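Regulatory Subunit of Protein Kinase A (cAMP-dependent) from Euglena gracilis (Euglena gracilis, PDB 6RSX) binds cyclic AMP in two cyclic nucleotide-binding domains and, as a regulatory subunit, probably governs the activity of the protein kinase A catalytic subunit. Local coordinates at residues K37-N42 with F81-S86; M60-A65 with R135-D140; V166-A171 with F205-D210; D182-C187 with V259-E264. All coordinates share one frame; numbering follows the deposited sequence. Where two conformers were deposited one is given.

Contact 1 of 4, residues K37-N42 with F81-S86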
# COMPACT_ATOMS: atom_id res chain seq x y z
N LYS A 37 -2.88 -5.61 -17.11
CA LYS A 37 -4.11 -5.95 -16.38
C LYS A 37 -3.78 -6.50 -15.01
O LYS A 37 -4.42 -6.16 -14.00
CB LYS A 37 -4.90 -6.99 -17.18
CG LYS A 37 -6.01 -6.43 -18.06
CD LYS A 37 -6.31 -7.39 -19.22
CE LYS A 37 -6.76 -8.76 -18.74
NZ LYS A 37 -8.10 -8.79 -18.08
N CYS A 38 -2.76 -7.36 -14.96
CA CYS A 38 -2.32 -7.96 -13.72
C CYS A 38 -1.71 -6.90 -12.79
O CYS A 38 -2.02 -6.87 -11.59
CB CYS A 38 -1.34 -9.09 -14.06
SG CYS A 38 -0.56 -9.88 -12.66
N LEU A 39 -0.89 -5.99 -13.32
CA LEU A 39 -0.16 -5.03 -12.49
C LEU A 39 -0.99 -3.83 -12.06
O LEU A 39 -0.54 -3.04 -11.22
CB LEU A 39 1.08 -4.52 -13.24
CG LEU A 39 2.09 -5.59 -13.66
CD1 LEU A 39 3.32 -4.92 -14.20
CD2 LEU A 39 2.49 -6.56 -12.53
N ARG A 40 -2.19 -3.68 -12.61
CA ARG A 40 -3.02 -2.56 -12.21
C ARG A 40 -3.26 -2.66 -10.71
O ARG A 40 -3.53 -3.74 -10.16
CB ARG A 40 -4.34 -2.59 -13.00
CG ARG A 40 -5.20 -1.33 -12.89
CD ARG A 40 -6.28 -1.37 -13.95
NE ARG A 40 -5.73 -1.67 -15.27
CZ ARG A 40 -6.44 -1.79 -16.39
NH1 ARG A 40 -7.76 -1.62 -16.37
NH2 ARG A 40 -5.84 -2.07 -17.55
N GLY A 41 -3.09 -1.55 -10.03
CA GLY A 41 -3.34 -1.53 -8.61
C GLY A 41 -2.21 -2.03 -7.74
O GLY A 41 -2.26 -1.83 -6.52
N ASN A 42 -1.17 -2.69 -8.30
CA ASN A 42 -0.02 -3.01 -7.47
C ASN A 42 0.84 -1.75 -7.30
O ASN A 42 1.33 -1.21 -8.29
CB ASN A 42 0.79 -4.16 -8.08
CG ASN A 42 1.97 -4.54 -7.23
OD1 ASN A 42 2.93 -3.80 -7.17
ND2 ASN A 42 1.91 -5.71 -6.56
N PHE A 81 11.03 -12.17 -8.16
CA PHE A 81 9.94 -11.39 -7.60
C PHE A 81 8.66 -11.70 -8.38
O PHE A 81 8.70 -11.83 -9.61
CB PHE A 81 10.31 -9.90 -7.68
CG PHE A 81 9.21 -8.97 -7.26
CD1 PHE A 81 8.85 -8.86 -5.94
CD2 PHE A 81 8.70 -8.09 -8.17
CE1 PHE A 81 7.84 -7.93 -5.52
CE2 PHE A 81 7.70 -7.17 -7.77
CZ PHE A 81 7.32 -7.08 -6.45
N TYR A 82 7.53 -11.87 -7.67
CA TYR A 82 6.32 -12.40 -8.29
C TYR A 82 5.14 -11.47 -8.11
O TYR A 82 5.00 -10.81 -7.07
CB TYR A 82 5.92 -13.78 -7.69
CG TYR A 82 6.97 -14.86 -7.91
CD1 TYR A 82 6.97 -15.60 -9.08
CD2 TYR A 82 7.90 -15.18 -6.91
CE1 TYR A 82 7.91 -16.62 -9.30
CE2 TYR A 82 8.84 -16.19 -7.11
CZ TYR A 82 8.83 -16.91 -8.30
OH TYR A 82 9.72 -17.92 -8.52
N VAL A 83 4.26 -11.44 -9.12
CA VAL A 83 2.90 -10.87 -8.96
C VAL A 83 1.89 -11.95 -9.33
O VAL A 83 2.00 -12.61 -10.36
CB VAL A 83 2.70 -9.61 -9.84
CG1 VAL A 83 1.30 -8.95 -9.57
CG2 VAL A 83 3.81 -8.58 -9.62
N ILE A 84 0.84 -12.09 -8.51
CA ILE A 84 -0.18 -13.10 -8.79
C ILE A 84 -1.08 -12.61 -9.92
O ILE A 84 -1.61 -11.49 -9.87
CB ILE A 84 -1.01 -13.38 -7.52
CG1 ILE A 84 -0.12 -14.00 -6.42
CG2 ILE A 84 -2.15 -14.32 -7.90
CD1 ILE A 84 -0.86 -14.24 -5.06
N GLU A 85 -1.30 -13.46 -10.92
CA GLU A 85 -2.29 -13.21 -11.96
C GLU A 85 -3.62 -13.89 -11.62
O GLU A 85 -4.67 -13.24 -11.67
CB GLU A 85 -1.77 -13.70 -13.31
CG GLU A 85 -2.76 -13.36 -14.46
CD GLU A 85 -2.14 -13.76 -15.82
OE1 GLU A 85 -1.56 -14.87 -15.91
OE2 GLU A 85 -2.17 -12.93 -16.75
N SER A 86 -3.57 -15.17 -11.24
CA SER A 86 -4.77 -15.96 -10.89
C SER A 86 -4.48 -16.79 -9.65
O SER A 86 -3.34 -17.22 -9.42
CB SER A 86 -5.14 -16.99 -11.96
OG SER A 86 -5.00 -16.51 -13.26
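Flat groups stand around this contact rather than within it, and no aromatic face passes between the segments. F81 and Y82, on the strand, turn their rings to F144 and F113. The nearest flat group is the carboxamide of N42, whose ND2 lies 4.5 Å from V83 CG1 but donates to G110 O and S112 OG, while OD1 makes weak bonds to L44 N and F45 N. Asparagine suits this N-cap because one short amide can receive the opening N-H groups of helix 43-46 and give two bonds through its nitrogen. The chain reaches this cap by a type II turn, closed by N42 N to L39 O at 3.0 Å, in which G41 takes a left-handed conformation.

Between the segments the joint is mostly apolar, with no hydrogen bond across it. The end of helix 29-39 packs on strand 80-84 in the antiparallel sheet of the first cyclic nucleotide-binding domain, where the strand turns a corner and E85 and S86 form a classic bulge opposite R135. C38 holds SG anti to its backbone N (chi1 175°), so the sulfur points at the strand, 3.7 Å from V83 CG1 and 3.4 Å from I84 O. A short, weakly polar thiol suits a place between a methyl and a carbonyl oxygen. L39 crosses V83 at about a right angle, its CD2 lying against both valine methyls, nearer CG2 at 3.8 Å. E85 lies alongside with CA 3.8 Å from C38 SG, and sends its carboxylate to R34 and W137.

Contact 2 of 4, residues M60-A65 with R135-D140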
# COMPACT_ATOMS: atom_id res chain seq x y z
N MET A 60 9.03 -9.58 -17.96
CA MET A 60 8.31 -10.48 -17.07
C MET A 60 7.97 -11.79 -17.77
O MET A 60 7.69 -11.82 -18.98
CB MET A 60 7.02 -9.82 -16.54
CG MET A 60 7.28 -9.04 -15.31
SD MET A 60 5.77 -8.45 -14.55
CE MET A 60 6.09 -9.02 -12.87
N PHE A 61 8.02 -12.88 -17.03
CA PHE A 61 7.72 -14.20 -17.56
C PHE A 61 6.69 -14.93 -16.70
O PHE A 61 6.52 -14.65 -15.50
CB PHE A 61 8.99 -15.06 -17.70
CG PHE A 61 9.80 -15.21 -16.42
CD1 PHE A 61 10.69 -14.21 -16.02
CD2 PHE A 61 9.67 -16.34 -15.65
CE1 PHE A 61 11.47 -14.37 -14.84
CE2 PHE A 61 10.44 -16.51 -14.48
CZ PHE A 61 11.34 -15.52 -14.09
N GLU A 62 6.03 -15.92 -17.32
CA GLU A 62 4.94 -16.66 -16.68
C GLU A 62 5.48 -17.81 -15.85
O GLU A 62 6.46 -18.48 -16.23
CB GLU A 62 3.98 -17.23 -17.73
CG GLU A 62 3.32 -16.20 -18.59
CD GLU A 62 2.42 -16.83 -19.67
OE1 GLU A 62 2.62 -16.51 -20.86
OE2 GLU A 62 1.54 -17.64 -19.31
N LYS A 63 4.87 -18.03 -14.70
CA LYS A 63 5.12 -19.20 -13.88
C LYS A 63 3.77 -19.69 -13.39
O LYS A 63 2.93 -18.87 -13.06
CB LYS A 63 5.95 -18.88 -12.66
CG LYS A 63 6.45 -20.12 -11.93
CD LYS A 63 7.46 -19.75 -10.82
CE LYS A 63 8.88 -20.30 -11.10
NZ LYS A 63 9.31 -20.19 -12.55
N THR A 64 3.58 -21.00 -13.33
CA THR A 64 2.36 -21.56 -12.76
C THR A 64 2.75 -22.46 -11.60
O THR A 64 3.90 -22.91 -11.47
CB THR A 64 1.55 -22.35 -13.81
OG1 THR A 64 2.34 -23.45 -14.27
CG2 THR A 64 1.22 -21.47 -14.99
N ALA A 65 1.77 -22.71 -10.73
CA ALA A 65 1.93 -23.59 -9.58
C ALA A 65 0.62 -24.32 -9.36
O ALA A 65 -0.42 -23.66 -9.27
CB ALA A 65 2.26 -22.81 -8.32
N ARG A 135 -1.51 -18.73 -11.31
CA ARG A 135 -0.74 -18.17 -12.41
C ARG A 135 -0.02 -16.93 -11.89
O ARG A 135 -0.62 -16.11 -11.20
CB ARG A 135 -1.62 -17.79 -13.61
CG ARG A 135 -2.24 -18.94 -14.39
CD ARG A 135 -2.87 -18.47 -15.76
NE ARG A 135 -3.83 -17.34 -15.63
CZ ARG A 135 -4.27 -16.64 -16.67
NH1 ARG A 135 -3.86 -16.94 -17.91
NH2 ARG A 135 -5.11 -15.62 -16.47
N LEU A 136 1.28 -16.79 -12.25
CA LEU A 136 2.07 -15.67 -11.75
C LEU A 136 2.81 -15.02 -12.92
O LEU A 136 3.09 -15.69 -13.92
CB LEU A 136 3.17 -16.15 -10.75
CG LEU A 136 2.79 -17.11 -9.61
CD1 LEU A 136 3.96 -17.89 -9.07
CD2 LEU A 136 2.25 -16.27 -8.50
N TRP A 137 3.14 -13.75 -12.77
CA TRP A 137 4.16 -13.09 -13.60
C TRP A 137 5.38 -12.83 -12.73
O TRP A 137 5.26 -12.43 -11.59
CB TRP A 137 3.60 -11.78 -14.18
CG TRP A 137 2.65 -12.01 -15.33
CD1 TRP A 137 1.25 -11.95 -15.31
CD2 TRP A 137 3.01 -12.33 -16.65
NE1 TRP A 137 0.76 -12.23 -16.57
CE2 TRP A 137 1.82 -12.45 -17.41
CE3 TRP A 137 4.24 -12.49 -17.29
CZ2 TRP A 137 1.84 -12.74 -18.77
CZ3 TRP A 137 4.26 -12.79 -18.64
CH2 TRP A 137 3.08 -12.91 -19.37
N ALA A 138 6.58 -13.05 -13.27
CA ALA A 138 7.78 -13.01 -12.44
C ALA A 138 8.84 -12.14 -13.10
O ALA A 138 8.92 -12.06 -14.33
CB ALA A 138 8.37 -14.40 -12.24
N LEU A 139 9.60 -11.43 -12.27
CA LEU A 139 10.84 -10.75 -12.66
C LEU A 139 12.02 -11.46 -12.03
O LEU A 139 12.00 -11.80 -10.84
CB LEU A 139 10.87 -9.29 -12.18
CG LEU A 139 9.98 -8.25 -12.84
CD1 LEU A 139 10.09 -6.95 -12.07
CD2 LEU A 139 10.50 -8.08 -14.26
N ASP A 140 13.09 -11.60 -12.81
CA ASP A 140 14.26 -12.21 -12.20
C ASP A 140 15.06 -11.19 -11.38
O ASP A 140 14.77 -9.99 -11.35
CB ASP A 140 15.11 -12.89 -13.28
CG ASP A 140 15.77 -11.91 -14.26
OD1 ASP A 140 15.90 -10.70 -13.98
OD2 ASP A 140 16.18 -12.39 -15.34
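The tight part lies where strand 61-65 begins, around M60, F61 and E62. M60 lays CG 3.5 Å from L139 CD2, and its flexible thioether bends at chi3 to bring CE back against the W137 backbone. On the sheet face shared by E62 and W137, the two side chains run side by side, and E62 CG sits over the six-membered ring of the indole, 3.6 Å from its centroid, a CH-pi contact that uses the aliphatic part of the glutamate. F61 takes the crowded chi1 position (55°), which folds one ring face over A138 CB, 3.9 Å from the centroid; the small alanine suits this place, since its methyl can sit close under the ring. An alanine in place of F61 would probably lose the ring over the A138 methyl and weaken the packing at this end of the strand pair.

Toward the other end the contact loosens into solvent. K63 leads its amine away, T64 CG2 comes no nearer than 4.3 Å to R135 CG, and the R135 guanidinium turns to S86. The backbone pairing continues throughout. F61 N gives to A138 O at 3.0 Å. A138 N returns to F61 O at 2.7 Å. K63 and L136 form the next hydrogen-bonded pair, K63 N sitting above the L136 carbonyl plane. Such pairing joins an edge strand to its inner neighbour in the beta roll of a cyclic nucleotide-binding domain.

Contact 3 of 4, residues V166-A171 with F205-D210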
# COMPACT_ATOMS: atom_id res chain seq x y z
N VAL A 166 3.62 6.98 14.77
CA VAL A 166 2.28 7.53 14.55
C VAL A 166 1.27 6.59 15.19
O VAL A 166 1.20 5.41 14.79
CB VAL A 166 1.98 7.72 13.06
CG1 VAL A 166 0.50 8.06 12.86
CG2 VAL A 166 2.88 8.80 12.47
N PRO A 167 0.46 7.05 16.15
CA PRO A 167 -0.45 6.13 16.85
C PRO A 167 -1.34 5.34 15.91
O PRO A 167 -1.70 4.20 16.22
CB PRO A 167 -1.28 7.07 17.75
CG PRO A 167 -0.32 8.20 18.02
CD PRO A 167 0.46 8.40 16.75
N LEU A 168 -1.74 5.93 14.79
CA LEU A 168 -2.61 5.24 13.85
C LEU A 168 -2.04 3.89 13.45
O LEU A 168 -2.79 2.92 13.24
CB LEU A 168 -2.82 6.11 12.61
CG LEU A 168 -3.65 5.47 11.49
CD1 LEU A 168 -5.06 5.20 11.95
CD2 LEU A 168 -3.61 6.32 10.23
N PHE A 169 -0.72 3.80 13.35
CA PHE A 169 -0.08 2.60 12.83
C PHE A 169 0.42 1.67 13.92
O PHE A 169 1.19 0.74 13.63
CB PHE A 169 1.08 3.01 11.91
CG PHE A 169 0.64 3.80 10.71
CD1 PHE A 169 -0.38 3.33 9.89
CD2 PHE A 169 1.21 5.03 10.42
CE1 PHE A 169 -0.80 4.05 8.79
CE2 PHE A 169 0.79 5.76 9.30
CZ PHE A 169 -0.21 5.25 8.49
N GLU A 170 -0.02 1.86 15.17
CA GLU A 170 0.58 1.14 16.28
C GLU A 170 0.45 -0.38 16.11
O GLU A 170 1.34 -1.12 16.52
CB GLU A 170 -0.08 1.56 17.60
CG GLU A 170 -1.38 0.88 17.85
N ALA A 171 -0.66 -0.85 15.54
CA ALA A 171 -0.98 -2.26 15.46
C ALA A 171 -0.40 -2.93 14.21
O ALA A 171 -0.56 -4.15 14.05
CB ALA A 171 -2.49 -2.47 15.50
N PHE A 205 -7.32 9.27 1.83
CA PHE A 205 -7.14 9.31 3.28
C PHE A 205 -5.78 9.96 3.55
O PHE A 205 -4.79 9.65 2.88
CB PHE A 205 -7.19 7.88 3.84
CG PHE A 205 -6.86 7.79 5.29
CD1 PHE A 205 -7.73 8.31 6.25
CD2 PHE A 205 -5.68 7.19 5.72
CE1 PHE A 205 -7.42 8.22 7.61
CE2 PHE A 205 -5.38 7.09 7.07
CZ PHE A 205 -6.25 7.59 8.02
N TYR A 206 -5.73 10.86 4.53
CA TYR A 206 -4.54 11.67 4.73
C TYR A 206 -4.03 11.55 6.16
O TYR A 206 -4.83 11.52 7.11
CB TYR A 206 -4.86 13.15 4.45
CG TYR A 206 -5.24 13.39 3.02
CD1 TYR A 206 -6.56 13.19 2.60
CD2 TYR A 206 -4.27 13.77 2.08
CE1 TYR A 206 -6.90 13.40 1.25
CE2 TYR A 206 -4.60 13.99 0.77
CZ TYR A 206 -5.91 13.80 0.37
OH TYR A 206 -6.25 13.99 -0.94
N ILE A 207 -2.71 11.53 6.30
CA ILE A 207 -2.05 11.65 7.60
C ILE A 207 -1.13 12.86 7.55
O ILE A 207 -0.31 12.99 6.63
CB ILE A 207 -1.25 10.38 7.97
CG1 ILE A 207 -2.09 9.12 7.83
CG2 ILE A 207 -0.72 10.47 9.41
CD1 ILE A 207 -1.85 8.40 6.51
N ILE A 208 -1.24 13.73 8.55
CA ILE A 208 -0.44 14.94 8.58
C ILE A 208 0.95 14.62 9.13
O ILE A 208 1.07 14.05 10.22
CB ILE A 208 -1.12 16.01 9.44
CG1 ILE A 208 -2.53 16.25 8.88
CG2 ILE A 208 -0.25 17.27 9.47
CD1 ILE A 208 -3.44 17.00 9.84
N ILE A 209 1.98 15.01 8.39
CA ILE A 209 3.35 14.93 8.88
C ILE A 209 3.68 16.21 9.66
O ILE A 209 4.08 16.16 10.82
CB ILE A 209 4.36 14.71 7.75
CG1 ILE A 209 4.05 13.40 7.03
CG2 ILE A 209 5.77 14.68 8.32
CD1 ILE A 209 4.79 13.25 5.72
N ASP A 210 3.53 17.36 9.01
CA ASP A 210 3.71 18.63 9.69
C ASP A 210 2.67 19.61 9.16
O ASP A 210 2.10 19.42 8.08
CB ASP A 210 5.14 19.19 9.51
CG ASP A 210 5.57 19.27 8.05
OD1 ASP A 210 5.20 20.25 7.37
OD2 ASP A 210 6.32 18.38 7.59
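The 166-171 segment makes a short 3-10 turn at residues 167-168, with F169 N bonded to V166 O at 2.9 Å, and faces strand 205-208 at side-chain distance, the CA atoms of L168 and I207 being 9.0 Å apart. No hydrogen bond bridges that separation, so the side chains alone close it. L168, with CG anti to its backbone N (chi1 176°), stretches toward F205 tip to tip and sets CD2 in the plane of the phenyl ring, at its edge, 3.7 Å from F205 CZ. The same methyl reaches I207 CG1 at 4.0 Å, so one leucine branch spans two strand residues.

With the flanking helices 149-165 and 174-183, this 3-10 turn probably forms the N3A motif of cyclic nucleotide-binding domains, here packed against the beta roll of the second domain. The F205 side chain lies about 6 Å from the bound cAMP, and helix 274-280 touches both L168 and F205 through L277.

F169 and I207 also meet tip to tip, the ring atom CZ lying 4.1 Å from I207 CD1. I207 suits its place because its two branches diverge: CG1 carries CD1 toward F169, while CG2 turns to V166 CG1 at a looser 4.4 Å.

Contact 4 of 4, residues D182-C187 with V259-E264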
# COMPACT_ATOMS: atom_id res chain seq x y z
N ASP A 182 5.28 1.61 1.15
CA ASP A 182 5.17 1.55 -0.31
C ASP A 182 3.98 2.38 -0.80
O ASP A 182 4.06 3.07 -1.83
CB ASP A 182 4.97 0.11 -0.79
CG ASP A 182 6.17 -0.81 -0.50
OD1 ASP A 182 7.29 -0.30 -0.28
OD2 ASP A 182 5.97 -2.05 -0.52
N ALA A 183 2.86 2.25 -0.10
CA ALA A 183 1.57 2.78 -0.57
C ALA A 183 1.41 4.28 -0.32
O ALA A 183 0.74 4.96 -1.10
CB ALA A 183 0.42 2.03 0.11
N LEU A 184 2.04 4.82 0.73
CA LEU A 184 1.82 6.23 1.08
C LEU A 184 2.37 7.18 -0.00
O LEU A 184 3.47 6.99 -0.53
CB LEU A 184 2.46 6.54 2.44
CG LEU A 184 1.75 5.89 3.63
CD1 LEU A 184 2.64 6.01 4.85
CD2 LEU A 184 0.37 6.58 3.88
N GLN A 185 1.60 8.22 -0.33
CA GLN A 185 1.99 9.19 -1.33
C GLN A 185 2.21 10.56 -0.68
O GLN A 185 1.29 11.06 -0.01
CB GLN A 185 0.89 9.29 -2.40
CG GLN A 185 0.51 7.95 -3.00
CD GLN A 185 1.66 7.36 -3.78
OE1 GLN A 185 2.30 8.05 -4.57
NE2 GLN A 185 1.94 6.07 -3.55
N PRO A 186 3.37 11.20 -0.86
CA PRO A 186 3.57 12.53 -0.26
C PRO A 186 2.71 13.58 -0.96
O PRO A 186 2.53 13.54 -2.17
CB PRO A 186 5.06 12.79 -0.48
CG PRO A 186 5.39 11.96 -1.71
CD PRO A 186 4.57 10.72 -1.56
N CYS A 187 2.17 14.52 -0.17
CA CYS A 187 1.47 15.65 -0.77
C CYS A 187 1.70 16.89 0.08
O CYS A 187 1.79 16.80 1.31
CB CYS A 187 -0.03 15.36 -0.92
SG CYS A 187 -0.75 14.39 0.42
N VAL A 259 0.92 12.64 3.93
CA VAL A 259 0.97 11.50 3.03
C VAL A 259 -0.45 10.98 2.92
O VAL A 259 -1.27 11.10 3.85
CB VAL A 259 1.94 10.38 3.48
CG1 VAL A 259 3.38 10.77 3.18
CG2 VAL A 259 1.76 10.12 4.97
N SER A 260 -0.76 10.39 1.77
CA SER A 260 -2.11 9.94 1.50
C SER A 260 -2.15 8.50 1.00
O SER A 260 -1.18 7.95 0.49
CB SER A 260 -2.79 10.85 0.46
OG SER A 260 -2.15 10.74 -0.78
N LEU A 261 -3.33 7.90 1.19
CA LEU A 261 -3.69 6.62 0.59
C LEU A 261 -4.90 6.85 -0.29
O LEU A 261 -5.89 7.47 0.15
CB LEU A 261 -4.02 5.58 1.65
CG LEU A 261 -2.95 5.14 2.63
CD1 LEU A 261 -3.56 4.15 3.59
CD2 LEU A 261 -1.77 4.49 1.82
N ASP A 262 -4.84 6.35 -1.53
CA ASP A 262 -6.03 6.44 -2.36
C ASP A 262 -7.05 5.39 -1.93
O ASP A 262 -6.75 4.49 -1.14
CB ASP A 262 -5.67 6.36 -3.86
CG ASP A 262 -5.23 4.96 -4.30
OD1 ASP A 262 -5.46 3.96 -3.60
OD2 ASP A 262 -4.63 4.87 -5.40
N ARG A 263 -8.28 5.52 -2.43
CA ARG A 263 -9.37 4.66 -1.96
C ARG A 263 -9.00 3.17 -2.02
O ARG A 263 -9.26 2.41 -1.07
CB ARG A 263 -10.63 4.92 -2.77
CG ARG A 263 -11.74 3.97 -2.41
CD ARG A 263 -12.98 4.19 -3.27
NE ARG A 263 -13.44 5.57 -3.26
CZ ARG A 263 -14.38 6.05 -2.44
NH1 ARG A 263 -14.74 7.33 -2.53
NH2 ARG A 263 -14.96 5.27 -1.54
N GLU A 264 -8.44 2.74 -3.15
CA GLU A 264 -8.08 1.33 -3.33
C GLU A 264 -7.06 0.86 -2.30
O GLU A 264 -7.21 -0.20 -1.68
CB GLU A 264 -7.57 1.13 -4.76
CG GLU A 264 -7.27 -0.32 -5.15
CD GLU A 264 -6.65 -0.45 -6.56
OE1 GLU A 264 -6.12 0.53 -7.11
OE2 GLU A 264 -6.69 -1.56 -7.13
O HOH W 1 -1.78 5.44 -2.21
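Backbone hydrogen bonds form the centre of the contact. Q185 and S260 are an antiparallel hydrogen-bonded pair, Q185 N giving to S260 O at 2.9 Å and S260 N returning to Q185 O at 2.8 Å, the latter on a lone pair of the carbonyl. P186, next in the strand, has no N-H to give, but it faces V259 as a non-hydrogen-bonded pair and needs none there.

Polar bonds gather at A183 O, where helix 174-183 ends. The Q185 side chain doubles back (chi2 -65°), and its NE2 donates to A183 O at 2.9 Å from above the carbonyl plane. A water donates to the same oxygen and accepts from D262 N, a longer link of 3.3 Å. A leucine in place of Q185 would probably cost A183 O its amide donor and leave the helix end less firmly joined to the strand.

Apolar packing fills the side facing inward. L184 and L261 cross obliquely, CD2 to CD2 at 3.6 Å, and L184 CD2 also lies 4.0 Å from V259 CG2. L261 CD2 reaches A183 CB at 3.7 Å; alanine's small methyl lets the leucine come close to the helix.

Together, directional bonds set the strand register while the leucines and V259 give the buried side its bulk, and both probably hold the helix-to-strand bend.

In the fold
Contacts 1 and 3 are buried, mostly apolar and without hydrogen bonds between their segments, each packing an element from outside the beta roll on a strand of it. Contacts 2 and 4 are partly buried strand pairs held by backbone hydrogen bonds; contact 2 carries exposed polar and charged side chains, contact 4 the partly exposed Q185 and S260. Contacts 1 and 2 belong to the first cyclic nucleotide-binding domain and share a sheet, since strands 80-84 and 134-140 are neighbours; contacts 3 and 4 repeat this in the second through strands 204-208 and 256-262. Contacts 2 and 3 are the farthest apart, with centres about 35 Å distant, whereas contacts 1 and 4 touch by packing, G41 against the E264 side chain.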